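Local coordinates for OLD nuclease (Thermus scotoductus, PDB 6P74) that degrades linear or supercoiled double-stranded DNA in the 5'-to-3' direction through a metal-dependent Toprim nuclease domain joined to a dimeric ABC-type ATPase, at the interface of chains A and B. Residues are numbered along the deposited sequence; one frame, centred on the assembly and turned at random. Chains: chain A/B, Putative ATP-dependent endonuclease of the OLD family.

The interface of chains A and B. Residues chain A 160, 162-163, 166, 228, 266; chain B 188-189, 192, 219.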
# COMPACT_ATOMS: atom_id res chain seq x y z
N LEU A 160 -27.78 5.34 -2.81
CA LEU A 160 -28.78 5.21 -3.87
C LEU A 160 -29.60 3.93 -3.79
O LEU A 160 -30.49 3.75 -4.62
CB LEU A 160 -28.11 5.28 -5.24
CG LEU A 160 -27.38 6.58 -5.58
CD1 LEU A 160 -26.53 6.40 -6.83
CD2 LEU A 160 -28.38 7.71 -5.75
N PRO A 162 -32.01 2.86 -1.95
CA PRO A 162 -33.46 3.10 -1.95
C PRO A 162 -33.95 3.70 -3.26
O PRO A 162 -35.12 3.51 -3.62
CB PRO A 162 -33.66 4.07 -0.78
CG PRO A 162 -32.36 4.78 -0.66
CD PRO A 162 -31.32 3.74 -0.98
N VAL A 163 -33.08 4.39 -4.00
CA VAL A 163 -33.45 4.91 -5.31
C VAL A 163 -33.49 3.78 -6.34
O VAL A 163 -34.48 3.60 -7.05
CB VAL A 163 -32.46 6.02 -5.74
CG1 VAL A 163 -32.62 6.35 -7.20
CG2 VAL A 163 -32.67 7.24 -4.88
N GLU A 166 -37.01 1.75 -6.04
CA GLU A 166 -38.25 2.24 -6.63
C GLU A 166 -38.09 2.70 -8.07
O GLU A 166 -39.04 3.26 -8.63
CB GLU A 166 -38.81 3.39 -5.79
CG GLU A 166 -39.16 2.99 -4.38
CD GLU A 166 -39.11 4.17 -3.45
OE1 GLU A 166 -39.91 5.11 -3.65
OE2 GLU A 166 -38.26 4.18 -2.53
N PHE A 228 -28.02 3.13 -11.72
CA PHE A 228 -27.56 3.71 -10.46
C PHE A 228 -26.27 3.07 -9.93
O PHE A 228 -25.77 3.51 -8.89
CB PHE A 228 -28.70 3.62 -9.44
CG PHE A 228 -29.92 4.37 -9.87
CD1 PHE A 228 -30.01 5.74 -9.67
CD2 PHE A 228 -30.96 3.72 -10.50
CE1 PHE A 228 -31.12 6.45 -10.08
CE2 PHE A 228 -32.07 4.42 -10.91
CZ PHE A 228 -32.16 5.79 -10.70
N LEU A 266 -31.81 10.83 5.22
CA LEU A 266 -32.55 9.67 4.73
C LEU A 266 -32.88 8.69 5.85
O LEU A 266 -33.79 7.88 5.71
CB LEU A 266 -31.78 8.95 3.62
CG LEU A 266 -31.94 9.50 2.20
CD1 LEU A 266 -33.39 9.48 1.73
CD2 LEU A 266 -31.34 10.91 2.05
N GLN B 188 -36.98 12.20 -5.68
CA GLN B 188 -36.12 11.84 -4.55
C GLN B 188 -34.65 11.97 -4.92
O GLN B 188 -33.83 12.39 -4.10
CB GLN B 188 -36.41 10.41 -4.06
CG GLN B 188 -35.78 10.11 -2.68
CD GLN B 188 -35.61 8.62 -2.37
OE1 GLN B 188 -35.93 7.75 -3.19
NE2 GLN B 188 -35.09 8.32 -1.18
N VAL B 189 -34.29 11.62 -6.16
CA VAL B 189 -32.92 11.76 -6.61
C VAL B 189 -32.48 13.22 -6.54
O VAL B 189 -31.37 13.54 -6.09
CB VAL B 189 -32.75 11.19 -8.03
CG1 VAL B 189 -31.41 11.60 -8.61
CG2 VAL B 189 -32.87 9.67 -8.01
N ILE B 192 -31.84 14.28 -2.98
CA ILE B 192 -30.57 13.75 -2.52
C ILE B 192 -29.42 14.53 -3.12
O ILE B 192 -28.46 14.88 -2.43
CB ILE B 192 -30.47 12.26 -2.85
CG1 ILE B 192 -31.55 11.49 -2.10
CG2 ILE B 192 -29.07 11.74 -2.52
CD1 ILE B 192 -31.53 10.00 -2.36
N PHE B 219 -25.23 14.53 -10.02
CA PHE B 219 -25.10 13.16 -10.48
C PHE B 219 -24.86 13.11 -11.99
O PHE B 219 -25.12 14.07 -12.72
CB PHE B 219 -26.36 12.37 -10.13
CG PHE B 219 -26.50 12.02 -8.67
CD1 PHE B 219 -25.46 11.42 -7.98
CD2 PHE B 219 -27.69 12.27 -8.00
CE1 PHE B 219 -25.60 11.08 -6.63
CE2 PHE B 219 -27.83 11.93 -6.65
CZ PHE B 219 -26.80 11.33 -5.97
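Both branches of A:Val163 are turned toward the partner by its first torsion (chi1 167°), which sets CG1 anti to the backbone N and CG2 anti to the carbonyl carbon. On the other chain, B:Gln188 has CG anti to its own backbone N (chi1 -166°) and runs on extended, so its carboxamide is carried across to chain A. The patch belongs to the homodimer interface of this class 1 OLD nuclease. Helix 154-166 of one dimerization domain packs against the start of helix 187-205 of the other, and A:Leu266, at the end of helix 246-266 in the ATPase domain, lies on the far side of B:Gln188 and B:Ile192.

The two valines lie nearly perpendicular, and A:Val163 CG1 and B:Val189 CG2 are pressed to 3.4 Å, closer than methyls normally pack. The second methyl, A:Val163 CG2, faces B:Ile192 tip to tip, 3.9 Å from CD1. That terminal methyl gets there because the isoleucine chain is fully stretched, CD1 lying anti to CA (chi2 180°). Farther along, A:Leu160 and B:Phe219 also point at each other, with CD2 of the leucine 4.0 Å from the ring carbon CZ. The ring's own edge has B:Val189 O in its plane, an intrachain neighbour.

The amide of B:Gln188 lies against two apolar residues, its oxygen by one and its nitrogen by the other. Its OE1 passes A:Val163 CG2 at 3.7 Å as the two side chains run antiparallel, while NE2 lies 3.6 Å from A:Leu266 CD1 on an oblique crossing. No polar partner on chain A is within bonding distance; A:Glu166 OE2 is 4.3 Å from B:Gln188 OE1, two oxygens not expected to pair. The patch hides 284 Å² of protein surface, of which B:Gln188 gives 67 Å², more than any other residue here. Two-fold symmetry repeats the arrangement with the chains exchanged. The centre of the A-to-B patch lies about 57 Å from A:Arg487, the likely active-site arginine of the Toprim domain.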